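Local atomic coordinates of glycoside hydrolase family 16 protein (PDB entry 7KR6), a protein that probably hydrolyses mixed-linkage beta-glucans as a family 16 endo-glucanase, seen here with a fluorinated glucan-type active-site label. Residues A[145-150]-A[199-204]; A[165-170]-A[215-220]; A[70-75]-A[97-102]; A[83-88]-A[264-269]. The protein carries 1 engineered substitution. All blocks are in the same frame, centred on the assembly; numbering follows the deposited sequence.

Contact 1 (A[145-150]-A[199-204]); sequences IDIMAM and YSLDWD. Engineered in segment 145-150: A149 (natural residue Glu). With G2F (2-deoxy-2-fluoro-alpha-D-glucopyranose), chain C.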
# COMPACT_ATOMS: atom_id res chain seq x y z
N ILE A 145 -8.50 -1.58 11.81
CA ILE A 145 -8.24 -0.13 11.56
C ILE A 145 -6.84 0.15 12.08
O ILE A 145 -6.61 0.01 13.28
CB ILE A 145 -9.26 0.80 12.21
CG1 ILE A 145 -10.70 0.40 11.87
CG2 ILE A 145 -8.95 2.21 11.81
CD1 ILE A 145 -11.70 1.10 12.73
N ASP A 146 -5.94 0.50 11.17
CA ASP A 146 -4.58 0.94 11.53
C ASP A 146 -4.65 2.45 11.61
O ASP A 146 -4.57 3.10 10.58
CB ASP A 146 -3.57 0.34 10.59
CG ASP A 146 -2.15 0.54 11.00
OD1 ASP A 146 -1.92 0.89 12.19
OD2 ASP A 146 -1.30 0.20 10.09
N ILE A 147 -4.79 2.99 12.82
CA ILE A 147 -4.99 4.45 13.00
C ILE A 147 -3.67 5.14 12.60
O ILE A 147 -3.69 6.09 11.81
CB ILE A 147 -5.41 4.82 14.43
CG1 ILE A 147 -6.76 4.20 14.80
CG2 ILE A 147 -5.43 6.32 14.59
CD1 ILE A 147 -7.08 4.30 16.25
N MET A 148 -2.59 4.64 13.14
CA MET A 148 -1.26 5.18 12.83
C MET A 148 -0.27 4.03 12.87
O MET A 148 -0.30 3.22 13.77
CB MET A 148 -0.89 6.25 13.86
CG MET A 148 0.56 6.79 13.83
SD MET A 148 1.81 5.73 14.57
CE MET A 148 1.44 5.86 16.32
N ALA A 149 0.63 4.03 11.89
CA ALA A 149 1.86 3.24 11.92
C ALA A 149 2.96 4.11 11.34
O ALA A 149 2.68 4.92 10.44
CB ALA A 149 1.71 1.99 11.13
N MET A 150 4.16 3.97 11.87
CA MET A 150 5.36 4.57 11.22
C MET A 150 6.36 3.46 10.98
O MET A 150 6.23 2.34 11.52
CB MET A 150 5.95 5.68 12.08
CG MET A 150 4.98 6.80 12.29
SD MET A 150 5.66 8.30 12.99
CE MET A 150 6.37 9.02 11.50
N TYR A 199 -2.94 11.19 18.48
CA TYR A 199 -3.44 10.42 17.33
C TYR A 199 -4.93 10.20 17.61
O TYR A 199 -5.22 9.63 18.66
CB TYR A 199 -2.64 9.11 17.16
CG TYR A 199 -1.17 9.39 16.94
CD1 TYR A 199 -0.74 9.63 15.66
CD2 TYR A 199 -0.26 9.52 17.98
CE1 TYR A 199 0.58 9.95 15.40
CE2 TYR A 199 1.06 9.87 17.75
CZ TYR A 199 1.48 10.06 16.44
OH TYR A 199 2.78 10.37 16.15
N SER A 200 -5.78 10.66 16.70
CA SER A 200 -7.26 10.63 16.87
C SER A 200 -7.90 9.87 15.72
O SER A 200 -7.50 10.02 14.56
CB SER A 200 -7.79 12.02 16.94
OG SER A 200 -7.09 12.76 17.94
N LEU A 201 -8.95 9.11 16.04
CA LEU A 201 -9.82 8.49 15.04
C LEU A 201 -11.25 8.89 15.34
O LEU A 201 -11.72 8.57 16.46
CB LEU A 201 -9.72 6.97 15.10
CG LEU A 201 -10.71 6.24 14.20
CD1 LEU A 201 -10.34 6.35 12.73
CD2 LEU A 201 -10.84 4.81 14.59
N ASP A 202 -11.89 9.53 14.38
CA ASP A 202 -13.35 9.79 14.37
C ASP A 202 -14.00 8.64 13.62
O ASP A 202 -13.50 8.22 12.55
CB ASP A 202 -13.66 11.12 13.74
CG ASP A 202 -13.42 12.31 14.64
OD1 ASP A 202 -14.12 12.40 15.69
OD2 ASP A 202 -12.61 13.17 14.26
N TRP A 203 -15.15 8.18 14.08
CA TRP A 203 -15.79 6.98 13.51
C TRP A 203 -17.30 7.20 13.59
O TRP A 203 -17.79 7.45 14.71
CB TRP A 203 -15.34 5.77 14.31
CG TRP A 203 -15.93 4.46 13.92
CD1 TRP A 203 -16.61 4.09 12.80
CD2 TRP A 203 -15.78 3.28 14.72
NE1 TRP A 203 -16.85 2.74 12.84
CE2 TRP A 203 -16.39 2.23 14.03
CE3 TRP A 203 -15.18 3.04 15.96
CZ2 TRP A 203 -16.42 0.93 14.54
CZ3 TRP A 203 -15.21 1.75 16.47
CH2 TRP A 203 -15.82 0.71 15.76
N ASP A 204 -17.95 7.21 12.44
CA ASP A 204 -19.44 7.21 12.37
C ASP A 204 -19.86 6.21 11.30
O ASP A 204 -19.00 5.50 10.79
CB ASP A 204 -19.97 8.62 12.17
CG ASP A 204 -19.71 9.27 10.82
OD1 ASP A 204 -19.31 8.59 9.88
OD2 ASP A 204 -19.98 10.50 10.70
C1 G2F C . -2.79 -3.89 10.41
C2 G2F C . -2.21 -5.16 9.88
C3 G2F C . -1.59 -6.00 10.97
C4 G2F C . -0.52 -5.18 11.63
C5 G2F C . -1.22 -3.91 12.22
C6 G2F C . -0.36 -2.96 13.02
O3 G2F C . -1.09 -7.22 10.44
O4 G2F C . 0.13 -6.01 12.66
O5 G2F C . -1.86 -3.12 11.20
O6 G2F C . 0.86 -2.62 12.25
F2 G2F C . -3.22 -5.83 9.12
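M148 and Y199 make the close-packed end of this contact. M148 CG lies 3.5 Å from Y199 CE1. The methionine chain bends at chi2 and chi3 (-78° and -71°), which carries CE back over the phenol ring. M148 CE stands 4.1 Å from the centroid of the Y199 ring, almost on its normal, as a CH-pi contact. M148 SD is above the same ring at a longer 4.8 Å from the centroid, so the pair is also Met-aromatic.

Packing continues at I147, where I147 CD1 is 3.9 Å from L201 CB. It is looser at I145, where I145 CD1 meets L201 CD2 at 4.2 Å. Beyond L201 the second segment runs out to D204, which is exposed. In the glycan pocket, D146 OD2 lies 3.5 Å from O5 of the fluoroglucose G2F.

The strands run nearly antiparallel at 159°, with axes 7.4 Å apart, and meet through side chains as layers of a beta-sandwich. I147 and M148 form a classic beta bulge facing F129. Strand 125-133 flanks 145-150 on one edge and strand 164-171 on the other; strands 112-117 and 207-212 flank 199-203.

Contact 2 (A[165-170]-A[215-220]); sequences VNTAIH and VKFHTF. With G2F (2-deoxy-2-fluoro-alpha-D-glucopyranose), chain C.
This contact belongs to the hydrophobic interior between two layers of the family 16 beta-sandwich, close to the glycan site. V165, T167 and I169 meet F217, H218 and F220 across it. The strand axes are 8.8 Å apart and diverge by 31°, and the meeting is made by side chains.

F220 fills the middle. I169 CG1 lies over one face of its ring, and H218 points the CD2 edge of its imidazole at the opposite face. T167 OG1 approaches the ring edge, 3.7 Å from F220 CE2. That hydroxyl is satisfied by the carbonyl of D146. A168 adds its CA, 3.7 Å from F220 CZ.

F217 works through its far rim. F217 CZ is 3.7 Å from V165 CB and 3.5 Å from V165 O. T167 CG2 reaches the same ring at its edge, 3.9 Å from F217 CE2. T167 OG1 is anti to the backbone N (chi1 -178°), which places CG2 between the backbone N and carbonyl carbon and lets the two branches serve F220 and F217. F217 and H218 both face I210 in a classic beta bulge.

H170 belongs to the sugar pocket instead. F2 of the fluoroglucose sits over its ring, 3.4 Å from H170 NE2, while its ND1 is bonded to H178.

Strand 165-170 lies between strands 144-150 and 179-186. Strand 215-220 pairs with 207-212, and Y183 stacks on H218.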
# COMPACT_ATOMS: atom_id res chain seq x y z
N VAL A 165 3.64 8.83 7.84
CA VAL A 165 2.63 8.05 8.57
C VAL A 165 1.84 7.23 7.56
O VAL A 165 1.50 7.73 6.48
CB VAL A 165 1.69 8.95 9.37
CG1 VAL A 165 0.61 8.14 10.03
CG2 VAL A 165 2.46 9.75 10.40
N ASN A 166 1.49 6.03 7.98
CA ASN A 166 0.66 5.09 7.21
C ASN A 166 -0.62 4.87 7.99
O ASN A 166 -0.54 4.73 9.21
CB ASN A 166 1.46 3.81 7.00
CG ASN A 166 2.37 3.95 5.78
OD1 ASN A 166 3.43 4.62 5.82
ND2 ASN A 166 1.92 3.36 4.68
N THR A 167 -1.74 4.91 7.34
CA THR A 167 -3.02 4.52 7.96
C THR A 167 -3.70 3.54 7.00
O THR A 167 -3.48 3.63 5.77
CB THR A 167 -3.83 5.77 8.30
OG1 THR A 167 -5.04 5.35 8.95
CG2 THR A 167 -4.20 6.55 7.06
N ALA A 168 -4.51 2.61 7.49
CA ALA A 168 -5.01 1.53 6.65
C ALA A 168 -6.28 0.93 7.25
O ALA A 168 -6.44 0.97 8.48
CB ALA A 168 -4.01 0.44 6.41
N ILE A 169 -7.07 0.30 6.39
CA ILE A 169 -8.13 -0.63 6.85
C ILE A 169 -7.93 -1.95 6.13
O ILE A 169 -7.59 -1.98 4.92
CB ILE A 169 -9.57 -0.06 6.71
CG1 ILE A 169 -9.90 0.45 5.30
CG2 ILE A 169 -9.84 1.01 7.76
CD1 ILE A 169 -11.37 0.83 5.12
N HIS A 170 -8.18 -3.04 6.83
CA HIS A 170 -8.13 -4.41 6.29
C HIS A 170 -9.45 -5.11 6.62
O HIS A 170 -9.97 -4.93 7.71
CB HIS A 170 -6.99 -5.19 6.91
CG HIS A 170 -5.64 -4.59 6.74
ND1 HIS A 170 -4.68 -5.17 5.91
CD2 HIS A 170 -5.08 -3.52 7.31
CE1 HIS A 170 -3.58 -4.46 6.00
NE2 HIS A 170 -3.78 -3.44 6.84
N VAL A 215 -4.94 17.88 13.34
CA VAL A 215 -4.99 18.20 11.90
C VAL A 215 -5.47 16.94 11.17
O VAL A 215 -4.78 15.89 11.28
CB VAL A 215 -3.62 18.70 11.39
CG1 VAL A 215 -3.66 19.01 9.91
CG2 VAL A 215 -3.17 19.93 12.17
N LYS A 216 -6.56 17.04 10.45
CA LYS A 216 -7.14 15.87 9.76
C LYS A 216 -6.12 15.40 8.71
O LYS A 216 -5.57 16.22 7.92
CB LYS A 216 -8.53 16.21 9.25
CG LYS A 216 -9.50 16.46 10.41
CD LYS A 216 -10.91 16.71 10.01
CE LYS A 216 -11.76 16.84 11.25
NZ LYS A 216 -13.17 17.03 10.88
N PHE A 217 -5.85 14.10 8.75
CA PHE A 217 -4.82 13.40 7.94
C PHE A 217 -5.44 12.61 6.79
O PHE A 217 -4.99 12.75 5.64
CB PHE A 217 -4.01 12.50 8.85
CG PHE A 217 -2.88 11.77 8.20
CD1 PHE A 217 -1.75 12.45 7.76
CD2 PHE A 217 -2.94 10.39 8.01
CE1 PHE A 217 -0.69 11.76 7.21
CE2 PHE A 217 -1.87 9.71 7.45
CZ PHE A 217 -0.75 10.40 7.05
N HIS A 218 -6.49 11.82 7.04
CA HIS A 218 -7.12 11.01 5.97
C HIS A 218 -8.51 10.56 6.42
O HIS A 218 -8.70 10.37 7.64
CB HIS A 218 -6.26 9.80 5.61
CG HIS A 218 -6.78 9.10 4.41
ND1 HIS A 218 -6.80 9.70 3.17
CD2 HIS A 218 -7.27 7.87 4.24
CE1 HIS A 218 -7.31 8.85 2.30
NE2 HIS A 218 -7.62 7.72 2.93
N THR A 219 -9.41 10.36 5.46
CA THR A 219 -10.75 9.76 5.69
C THR A 219 -10.89 8.53 4.78
O THR A 219 -10.66 8.66 3.54
CB THR A 219 -11.86 10.80 5.45
OG1 THR A 219 -11.68 11.88 6.36
CG2 THR A 219 -13.23 10.18 5.59
N PHE A 220 -11.32 7.41 5.38
CA PHE A 220 -11.83 6.23 4.66
C PHE A 220 -13.35 6.26 4.70
O PHE A 220 -13.95 6.42 5.77
CB PHE A 220 -11.31 4.94 5.29
CG PHE A 220 -9.82 4.77 5.33
CD1 PHE A 220 -9.15 4.34 4.19
CD2 PHE A 220 -9.12 4.98 6.49
CE1 PHE A 220 -7.79 4.14 4.20
CE2 PHE A 220 -7.75 4.77 6.50
CZ PHE A 220 -7.10 4.33 5.37
C1 G2F C . -2.79 -3.89 10.41
C2 G2F C . -2.21 -5.16 9.88
C3 G2F C . -1.59 -6.00 10.97
C4 G2F C . -0.52 -5.18 11.63
C5 G2F C . -1.22 -3.91 12.22
C6 G2F C . -0.36 -2.96 13.02
O3 G2F C . -1.09 -7.22 10.44
O4 G2F C . 0.13 -6.01 12.66
O5 G2F C . -1.86 -3.12 11.20
O6 G2F C . 0.86 -2.62 12.25
F2 G2F C . -3.22 -5.83 9.12

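Contact 3 (A[70-75]-A[97-102]); sequences AHVSVG and GRINSK. With BGC (beta-D-glucopyranose), chain B.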
# COMPACT_ATOMS: atom_id res chain seq x y z
N ALA A 70 7.45 -9.09 29.78
CA ALA A 70 8.52 -8.29 30.42
C ALA A 70 8.77 -6.99 29.65
O ALA A 70 9.39 -6.07 30.22
CB ALA A 70 9.79 -9.10 30.52
N HIS A 71 8.37 -6.93 28.37
CA HIS A 71 8.67 -5.73 27.55
C HIS A 71 7.47 -4.80 27.50
O HIS A 71 7.43 -3.91 26.61
CB HIS A 71 9.22 -6.21 26.21
CG HIS A 71 10.62 -6.71 26.37
ND1 HIS A 71 10.90 -8.02 26.80
CD2 HIS A 71 11.82 -6.11 26.20
CE1 HIS A 71 12.22 -8.19 26.87
NE2 HIS A 71 12.80 -7.03 26.51
N VAL A 72 6.49 -5.02 28.37
CA VAL A 72 5.38 -4.07 28.62
C VAL A 72 5.51 -3.64 30.08
O VAL A 72 5.56 -4.54 30.97
CB VAL A 72 4.01 -4.71 28.34
CG1 VAL A 72 2.92 -3.68 28.54
CG2 VAL A 72 3.94 -5.32 26.94
N SER A 73 5.50 -2.33 30.31
CA SER A 73 5.53 -1.80 31.69
C SER A 73 4.78 -0.49 31.78
O SER A 73 4.49 0.16 30.73
CB SER A 73 6.95 -1.72 32.20
OG SER A 73 7.64 -0.66 31.58
N VAL A 74 4.43 -0.09 33.01
CA VAL A 74 3.93 1.27 33.30
C VAL A 74 4.96 1.97 34.19
O VAL A 74 5.40 1.35 35.19
CB VAL A 74 2.51 1.24 33.91
CG1 VAL A 74 2.13 2.60 34.44
CG2 VAL A 74 1.49 0.78 32.88
N GLY A 75 5.38 3.18 33.82
CA GLY A 75 6.51 3.83 34.51
C GLY A 75 6.51 5.31 34.32
O GLY A 75 5.56 5.86 33.76
N GLY A 97 7.04 -5.39 23.05
CA GLY A 97 5.74 -5.46 23.73
C GLY A 97 4.56 -5.09 22.88
O GLY A 97 4.66 -4.25 21.93
N ARG A 98 3.43 -5.72 23.22
CA ARG A 98 2.17 -5.56 22.48
C ARG A 98 1.04 -5.81 23.48
O ARG A 98 1.12 -6.83 24.20
CB ARG A 98 2.07 -6.59 21.36
CG ARG A 98 0.72 -6.65 20.65
CD ARG A 98 0.82 -7.29 19.31
NE ARG A 98 -0.46 -7.76 18.78
CZ ARG A 98 -0.67 -8.09 17.53
NH1 ARG A 98 0.26 -7.91 16.62
NH2 ARG A 98 -1.84 -8.62 17.16
N ILE A 99 0.04 -4.95 23.49
CA ILE A 99 -1.17 -5.16 24.33
C ILE A 99 -2.42 -5.02 23.49
O ILE A 99 -2.45 -4.28 22.48
CB ILE A 99 -1.19 -4.19 25.52
CG1 ILE A 99 -1.45 -2.76 25.08
CG2 ILE A 99 0.06 -4.34 26.36
CD1 ILE A 99 -1.52 -1.73 26.19
N ASN A 100 -3.51 -5.58 24.02
CA ASN A 100 -4.83 -5.36 23.42
C ASN A 100 -5.89 -5.31 24.52
O ASN A 100 -5.63 -5.86 25.60
CB ASN A 100 -5.15 -6.47 22.42
CG ASN A 100 -5.36 -7.85 23.04
OD1 ASN A 100 -6.45 -8.08 23.60
ND2 ASN A 100 -4.36 -8.72 23.02
N SER A 101 -7.07 -4.86 24.17
CA SER A 101 -8.24 -4.80 25.07
C SER A 101 -9.35 -5.76 24.62
O SER A 101 -10.52 -5.54 25.06
CB SER A 101 -8.70 -3.38 25.25
OG SER A 101 -9.31 -2.84 24.08
N LYS A 102 -9.03 -6.80 23.87
CA LYS A 102 -10.05 -7.77 23.36
C LYS A 102 -10.79 -8.39 24.54
O LYS A 102 -10.12 -8.86 25.52
CB LYS A 102 -9.44 -8.90 22.55
CG LYS A 102 -10.43 -9.76 21.81
CD LYS A 102 -9.75 -10.81 21.02
CE LYS A 102 -10.67 -11.52 20.06
NZ LYS A 102 -11.83 -12.05 20.80
C2 BGC B . -1.21 -9.52 9.81
C3 BGC B . -2.12 -10.75 10.07
C4 BGC B . -2.52 -10.88 11.52
C5 BGC B . -3.14 -9.58 12.07
C6 BGC B . -3.47 -9.60 13.54
C1 BGC B . -1.91 -8.35 10.45
O2 BGC B . -0.92 -9.32 8.46
O3 BGC B . -1.39 -11.87 9.57
O4 BGC B . -3.46 -11.99 11.66
O5 BGC B . -2.18 -8.50 11.83
O6 BGC B . -2.29 -9.85 14.33
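G97 opens the second segment against H71 and V72. G97 CA is 3.7 Å from H71 O and also 3.7 Å from V72 CG2. G97 has no side chain, and its CA faces the H71 carbonyl and the valine methyl directly.

R98 follows. R98 N is 3.8 Å from V72 CG2, but the arginine side chain turns away from 70-75. The chain is extended from CG to NE and delivers the guanidinium to the glycan pocket. R98 NH2 donates to O6 of a bound glucose (BGC) at 3.1 Å, and the bond is nearly straight at 167°. O6 lies at the guanidinium edge, in its plane. NE forms a salt bridge with E53, which is expected to hold the group in its orientation.

I99 turns back toward the first segment. I99 CG2 meets V72 CG1 at 3.7 Å. CG1 of V72 is anti to the backbone N (chi1 -177°), and its two methyls thereby divide the work: CG1 on I99, CG2 on G97 and R98.

N100 opens an Asx turn. N100 OD1 accepts the backbone N of K102 at 2.9 Å, on a lone pair in the carbonyl plane. N100 ND2 bonds to E53 as well.

Strand 80-90 pairs with both strand 72-77 and strand 93-107. L83 packs on V72 and I99, and strand 232-240 borders 97-102.

Contact 4 (A[83-88]-A[264-269]); sequences LILTAE and MYIDWV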
# COMPACT_ATOMS: atom_id res chain seq x y z
N LEU A 83 2.36 4.18 29.74
CA LEU A 83 2.60 2.80 29.27
C LEU A 83 3.92 2.80 28.47
O LEU A 83 4.08 3.63 27.58
CB LEU A 83 1.41 2.34 28.41
CG LEU A 83 1.55 0.97 27.74
CD1 LEU A 83 1.45 -0.16 28.76
CD2 LEU A 83 0.49 0.83 26.64
N ILE A 84 4.76 1.80 28.71
CA ILE A 84 6.09 1.69 28.03
C ILE A 84 6.15 0.36 27.31
O ILE A 84 6.10 -0.72 27.93
CB ILE A 84 7.26 1.85 29.01
CG1 ILE A 84 7.10 3.09 29.89
CG2 ILE A 84 8.58 1.87 28.27
CD1 ILE A 84 8.10 3.15 31.01
N LEU A 85 6.24 0.41 25.98
CA LEU A 85 6.62 -0.77 25.19
C LEU A 85 8.11 -0.66 24.85
O LEU A 85 8.51 0.33 24.17
CB LEU A 85 5.78 -0.84 23.92
CG LEU A 85 4.27 -0.71 24.13
CD1 LEU A 85 3.54 -0.68 22.81
CD2 LEU A 85 3.72 -1.82 25.03
N THR A 86 8.87 -1.66 25.25
CA THR A 86 10.35 -1.65 25.11
C THR A 86 10.80 -2.70 24.12
O THR A 86 10.56 -3.89 24.31
CB THR A 86 11.03 -1.90 26.45
OG1 THR A 86 10.57 -0.88 27.34
CG2 THR A 86 12.54 -1.89 26.27
N ALA A 87 11.48 -2.26 23.06
CA ALA A 87 12.14 -3.16 22.10
C ALA A 87 13.61 -3.29 22.52
O ALA A 87 14.22 -2.28 22.87
CB ALA A 87 12.01 -2.63 20.72
N GLU A 88 14.09 -4.50 22.56
CA GLU A 88 15.44 -4.83 23.09
C GLU A 88 16.09 -5.89 22.21
O GLU A 88 15.42 -6.85 21.81
CB GLU A 88 15.30 -5.42 24.49
CG GLU A 88 16.63 -5.90 25.04
CD GLU A 88 16.57 -6.28 26.51
OE1 GLU A 88 15.45 -6.51 27.03
OE2 GLU A 88 17.64 -6.35 27.12
N MET A 264 8.64 2.95 23.21
CA MET A 264 7.46 3.69 22.75
C MET A 264 6.62 3.96 24.00
O MET A 264 6.45 3.06 24.80
CB MET A 264 6.70 2.81 21.75
CG MET A 264 5.33 3.25 21.42
SD MET A 264 4.63 2.06 20.21
CE MET A 264 3.02 2.75 19.91
N TYR A 265 6.14 5.19 24.14
CA TYR A 265 5.42 5.65 25.35
C TYR A 265 4.00 6.09 25.01
O TYR A 265 3.78 6.91 24.08
CB TYR A 265 6.14 6.85 25.95
CG TYR A 265 7.60 6.66 26.30
CD1 TYR A 265 7.98 6.16 27.53
CD2 TYR A 265 8.61 7.05 25.43
CE1 TYR A 265 9.31 6.01 27.87
CE2 TYR A 265 9.95 6.91 25.76
CZ TYR A 265 10.30 6.44 27.01
OH TYR A 265 11.62 6.29 27.33
N ILE A 266 3.01 5.62 25.79
CA ILE A 266 1.59 6.04 25.65
C ILE A 266 1.19 6.69 26.99
O ILE A 266 1.17 5.99 28.01
CB ILE A 266 0.65 4.91 25.23
CG1 ILE A 266 1.08 4.21 23.93
CG2 ILE A 266 -0.75 5.44 25.05
CD1 ILE A 266 2.12 3.12 24.08
N ASP A 267 0.95 7.98 26.95
CA ASP A 267 0.65 8.76 28.20
C ASP A 267 -0.79 8.47 28.60
O ASP A 267 -1.07 8.40 29.83
CB ASP A 267 0.80 10.25 27.97
CG ASP A 267 0.79 11.09 29.23
OD1 ASP A 267 0.75 10.48 30.32
OD2 ASP A 267 0.84 12.32 29.10
N TRP A 268 -1.67 8.31 27.63
CA TRP A 268 -3.12 8.14 27.90
C TRP A 268 -3.81 7.72 26.61
O TRP A 268 -3.29 7.94 25.51
CB TRP A 268 -3.77 9.40 28.50
CG TRP A 268 -3.57 10.69 27.77
CD1 TRP A 268 -2.71 11.70 28.13
CD2 TRP A 268 -4.24 11.15 26.59
NE1 TRP A 268 -2.82 12.74 27.27
CE2 TRP A 268 -3.77 12.45 26.33
CE3 TRP A 268 -5.22 10.61 25.75
CZ2 TRP A 268 -4.18 13.20 25.24
CZ3 TRP A 268 -5.63 11.35 24.66
CH2 TRP A 268 -5.12 12.62 24.41
N VAL A 269 -4.94 7.06 26.78
CA VAL A 269 -5.88 6.76 25.68
C VAL A 269 -7.27 7.07 26.22
O VAL A 269 -7.53 6.82 27.42
CB VAL A 269 -5.70 5.34 25.13
CG1 VAL A 269 -5.79 4.25 26.19
CG2 VAL A 269 -6.66 5.06 23.97
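L83 and L85 pair with I266 and M264 through four backbone hydrogen bonds. The strands are antiparallel, with axes 4.8 Å apart and an angle of 168° between their directions. L83 and I266 form one hydrogen-bonded pair: L83 N donates to I266 O at 2.8 Å, and I266 N returns a bond to L83 O at 2.9 Å. L85 and M264 form the next such pair. M264 N donates to L85 O at 2.8 Å in a nearly straight bond (173°), and L85 N donates to M264 O. I84 and Y265 are the non-hydrogen-bonded pair between them.

Weaker CA-H...O contacts fill the same ladder. Y265 CA is 3.3 Å from L83 O, and I84 CA approaches M264 O.

Apolar packing divides between the two sheet faces. On one, L83, L85, M264 and I266 are all buried. L83 CD2 meets I266 CD1 at 3.8 Å, side by side and pointing the same way. L85 CD1 lies 3.9 Å from M264 SD. In the methionine, a chi2 of 180° carries SD straight out from CB, alongside the leucine. L85 CD1 also comes near I266 CD1, linking the two pairs.

On the other face, I84 and Y265 are partly exposed. I84 CG1 is 4.0 Å from Y265 CD1, and the phenol OH bonds to N263 ND2.

Strand 83-88 lies between 264-269 and its other neighbours in the sheet, 72-77 and 93-107. Strand 112-117 borders 264-269 on its far edge. F236 of strand 232-240 packs on L85 and I266.

In the fold
Every touching residue of contact 1 is buried. The others reach outward in part: F217 and H218 of contact 2, H71 of contact 3, and I84 and Y265 of contact 4 are partly exposed. Contact 4 is the backbone-bonded one, pairing neighbouring strands. Contacts 1 and 2 join layers by side chains alone, and contact 3 rests on a glycine approach and one valine. Contacts 1 and 2 share the pairing of strands 144-150 and 164-171; T167 binds D146 O. Contacts 3 and 4 touch through strand 80-90, with H71 bonded to E88. Contacts 1 and 4 come within about 5 Å at their nearest atoms without touching. Contacts 1, 2 and 3 each send a residue to the glycan pocket; contact 4 sends none.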